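Local coordinates for kinesin-like protein (Caenorhabditis elegans, PDB 5X3E) that probably works as a kinesin-6 motor, coupling ATP binding and hydrolysis in a P-loop motor domain to movement along microtubules, at residues A[148-157]-A[204-215]. Sequence-based numbering, arbitrary orientation.
Sequences VIFNSINNRV and IKLSGYNDDMVC. With SO4 (sulfate ion), chain T; SO4 (sulfate ion), chain J.
In Y209 a chi1 of -179° swings the ring away from its own backbone N and against the backbone of I153 and N154, with N154 N over one face, offset toward the rim. Y209 OH donates a hydrogen bond to M213 O (2.7 Å), and N155 ND2 donates to the same oxygen from the opposite face of its plane (3.1 Å); a chi1 of -61° turns the N155 amide toward M213 O, which lies close to the amide plane. Replacing Y209 by an alanine is likely to open a gap against I153 and N154 and leave M213 O with one donor fewer. Beyond the ring, N154 ND2 meets the syn lone pair of D211 OD1 (2.9 Å). These contacts join the exit of helix 141-152 to the loop entering strand 213-225, an inner strand of the central mixed sheet of the kinesin motor domain. R156 and C215 form a single beta bridge, bounded by C215 N to N155 O and V157 N to C215 O. At the helix end, S152 OG donates to V148 O and accepts from L206 N (2.7 Å), while a water links S152 O, L206 O and Y209 N. N151 ND2 reaches I204 O as well as E202 O. V148 CG1 packs on L206 CG (3.7 Å).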
# COMPACT_ATOMS: atom_id res chain seq x y z
N VAL A 148 3.89 13.14 -4.80
CA VAL A 148 3.03 13.47 -5.93
C VAL A 148 1.61 13.76 -5.46
O VAL A 148 0.94 14.66 -6.00
CB VAL A 148 3.08 12.33 -6.96
CG1 VAL A 148 2.01 12.51 -8.01
CG2 VAL A 148 4.46 12.28 -7.60
N ILE A 149 1.10 13.00 -4.49
CA ILE A 149 -0.22 13.27 -3.93
C ILE A 149 -0.29 14.71 -3.43
O ILE A 149 -1.17 15.48 -3.83
CB ILE A 149 -0.58 12.27 -2.82
CG1 ILE A 149 -0.92 10.90 -3.41
CG2 ILE A 149 -1.75 12.77 -1.97
CD1 ILE A 149 -0.95 9.79 -2.38
N PHE A 150 0.64 15.09 -2.55
CA PHE A 150 0.60 16.44 -1.99
C PHE A 150 0.87 17.50 -3.05
O PHE A 150 0.40 18.63 -2.92
CB PHE A 150 1.60 16.55 -0.84
CG PHE A 150 1.09 15.99 0.44
CD1 PHE A 150 0.31 16.76 1.29
CD2 PHE A 150 1.36 14.68 0.80
CE1 PHE A 150 -0.18 16.24 2.47
CE2 PHE A 150 0.88 14.15 1.98
CZ PHE A 150 0.11 14.94 2.81
N ASN A 151 1.63 17.16 -4.09
CA ASN A 151 1.81 18.08 -5.21
C ASN A 151 0.52 18.27 -6.00
O ASN A 151 0.27 19.36 -6.52
CB ASN A 151 2.92 17.59 -6.14
CG ASN A 151 4.27 17.58 -5.48
OD1 ASN A 151 4.47 18.21 -4.44
ND2 ASN A 151 5.22 16.87 -6.08
N SER A 152 -0.31 17.23 -6.09
CA SER A 152 -1.42 17.21 -7.04
C SER A 152 -2.76 17.61 -6.44
O SER A 152 -3.69 17.90 -7.21
CB SER A 152 -1.55 15.82 -7.66
OG SER A 152 -0.33 15.42 -8.26
N ILE A 153 -2.91 17.64 -5.12
CA ILE A 153 -4.19 18.01 -4.52
C ILE A 153 -4.22 19.52 -4.32
O ILE A 153 -3.18 20.18 -4.20
CB ILE A 153 -4.44 17.28 -3.18
CG1 ILE A 153 -3.44 17.72 -2.11
CG2 ILE A 153 -4.43 15.77 -3.37
CD1 ILE A 153 -3.51 16.90 -0.85
N ASN A 154 -5.43 20.07 -4.32
CA ASN A 154 -5.67 21.47 -4.00
C ASN A 154 -6.68 21.55 -2.87
O ASN A 154 -7.27 20.54 -2.47
CB ASN A 154 -6.18 22.25 -5.22
CG ASN A 154 -5.28 22.09 -6.43
OD1 ASN A 154 -4.06 22.25 -6.33
ND2 ASN A 154 -5.87 21.76 -7.57
N ASN A 155 -6.86 22.76 -2.34
CA ASN A 155 -7.83 23.02 -1.28
C ASN A 155 -7.58 22.12 -0.07
O ASN A 155 -8.51 21.64 0.57
CB ASN A 155 -9.26 22.84 -1.79
CG ASN A 155 -9.61 23.80 -2.91
OD1 ASN A 155 -8.94 24.81 -3.11
ND2 ASN A 155 -10.68 23.49 -3.64
N ARG A 156 -6.31 21.89 0.23
CA ARG A 156 -5.95 21.16 1.44
C ARG A 156 -6.19 22.08 2.64
O ARG A 156 -5.63 23.18 2.70
CB ARG A 156 -4.49 20.74 1.40
CG ARG A 156 -4.16 19.51 2.23
CD ARG A 156 -2.68 19.42 2.54
NE ARG A 156 -2.34 20.40 3.56
CZ ARG A 156 -1.65 21.52 3.36
NH1 ARG A 156 -1.19 21.82 2.15
NH2 ARG A 156 -1.42 22.33 4.38
N VAL A 157 -7.02 21.65 3.58
CA VAL A 157 -7.33 22.52 4.71
C VAL A 157 -6.38 22.32 5.88
O VAL A 157 -5.60 21.35 5.91
CB VAL A 157 -8.78 22.34 5.19
CG1 VAL A 157 -9.68 23.09 4.31
CG2 VAL A 157 -9.16 20.86 5.20
N ILE A 204 6.84 15.95 -9.67
CA ILE A 204 5.71 15.65 -10.55
C ILE A 204 4.41 16.15 -9.93
O ILE A 204 4.13 15.92 -8.75
CB ILE A 204 5.64 14.14 -10.83
CG1 ILE A 204 6.79 13.69 -11.72
CG2 ILE A 204 4.31 13.77 -11.48
CD1 ILE A 204 6.75 12.20 -12.05
N LYS A 205 3.61 16.85 -10.73
CA LYS A 205 2.25 17.26 -10.35
C LYS A 205 1.28 16.66 -11.36
O LYS A 205 1.36 16.96 -12.56
CB LYS A 205 2.10 18.78 -10.29
CG LYS A 205 3.12 19.46 -9.40
CD LYS A 205 2.53 20.68 -8.70
CE LYS A 205 3.46 21.20 -7.62
NZ LYS A 205 2.76 22.06 -6.62
N LEU A 206 0.38 15.82 -10.88
CA LEU A 206 -0.67 15.24 -11.70
C LEU A 206 -1.92 16.11 -11.63
O LEU A 206 -2.17 16.79 -10.63
CB LEU A 206 -1.00 13.82 -11.26
CG LEU A 206 0.16 12.82 -11.19
CD1 LEU A 206 -0.34 11.47 -10.71
CD2 LEU A 206 0.84 12.71 -12.55
N SER A 207 -2.71 16.07 -12.69
CA SER A 207 -3.98 16.77 -12.70
C SER A 207 -5.12 15.77 -12.49
O SER A 207 -4.96 14.56 -12.69
CB SER A 207 -4.19 17.50 -14.03
OG SER A 207 -4.36 16.57 -15.07
N GLY A 208 -6.27 16.29 -12.09
CA GLY A 208 -7.43 15.45 -11.89
C GLY A 208 -8.14 15.70 -10.58
O GLY A 208 -9.22 15.15 -10.34
N TYR A 209 -7.53 16.50 -9.71
CA TYR A 209 -8.18 16.84 -8.45
C TYR A 209 -9.42 17.68 -8.70
O TYR A 209 -9.43 18.56 -9.57
CB TYR A 209 -7.23 17.57 -7.52
CG TYR A 209 -7.89 17.91 -6.20
CD1 TYR A 209 -8.46 19.16 -5.98
CD2 TYR A 209 -7.97 16.96 -5.18
CE1 TYR A 209 -9.07 19.46 -4.78
CE2 TYR A 209 -8.58 17.25 -3.98
CZ TYR A 209 -9.14 18.49 -3.78
OH TYR A 209 -9.75 18.78 -2.58
N ASN A 210 -10.47 17.43 -7.92
CA ASN A 210 -11.76 18.08 -8.07
C ASN A 210 -11.75 19.36 -7.25
O ASN A 210 -11.94 19.33 -6.03
CB ASN A 210 -12.87 17.13 -7.63
CG ASN A 210 -14.25 17.71 -7.82
OD1 ASN A 210 -14.42 18.84 -8.28
ND2 ASN A 210 -15.26 16.92 -7.47
N ASP A 211 -11.55 20.50 -7.91
CA ASP A 211 -11.43 21.77 -7.20
C ASP A 211 -12.71 22.20 -6.50
O ASP A 211 -12.66 23.11 -5.66
CB ASP A 211 -11.01 22.89 -8.17
CG ASP A 211 -9.55 22.79 -8.58
OD1 ASP A 211 -8.77 22.12 -7.88
OD2 ASP A 211 -9.18 23.37 -9.63
N ASP A 212 -13.84 21.54 -6.76
CA ASP A 212 -15.05 21.77 -5.98
C ASP A 212 -15.02 21.04 -4.65
O ASP A 212 -15.97 21.16 -3.87
CB ASP A 212 -16.29 21.37 -6.78
CG ASP A 212 -16.68 22.42 -7.80
OD1 ASP A 212 -16.60 23.63 -7.47
OD2 ASP A 212 -17.05 22.05 -8.93
N MET A 213 -13.95 20.29 -4.38
CA MET A 213 -13.78 19.58 -3.14
C MET A 213 -12.66 20.18 -2.31
O MET A 213 -11.66 20.69 -2.83
CB MET A 213 -13.50 18.09 -3.39
CG MET A 213 -14.63 17.37 -4.09
SD MET A 213 -16.03 17.08 -2.99
CE MET A 213 -15.82 15.35 -2.61
N VAL A 214 -12.86 20.14 -1.04
CA VAL A 214 -11.86 20.44 -0.04
C VAL A 214 -11.33 19.11 0.50
O VAL A 214 -12.06 18.11 0.51
CB VAL A 214 -12.47 21.32 1.06
CG1 VAL A 214 -11.55 21.44 2.17
CG2 VAL A 214 -12.69 22.70 0.50
N CYS A 215 -10.08 19.08 0.94
CA CYS A 215 -9.50 17.79 1.30
C CYS A 215 -8.53 17.91 2.46
O CYS A 215 -8.06 18.99 2.83
CB CYS A 215 -8.79 17.16 0.10
SG CYS A 215 -7.22 17.98 -0.31
S SO4 T . -1.01 14.29 -15.91
O1 SO4 T . 0.25 14.96 -15.61
O2 SO4 T . -1.50 14.73 -17.22
O3 SO4 T . -0.81 12.84 -15.92
O4 SO4 T . -2.00 14.63 -14.90
S SO4 J . -14.85 13.21 -6.37
O1 SO4 J . -13.41 13.12 -6.58
O2 SO4 J . -15.53 13.17 -7.66
O3 SO4 J . -15.31 12.09 -5.54
O4 SO4 J . -15.17 14.47 -5.70
O HOH W 1 -4.78 17.62 -9.61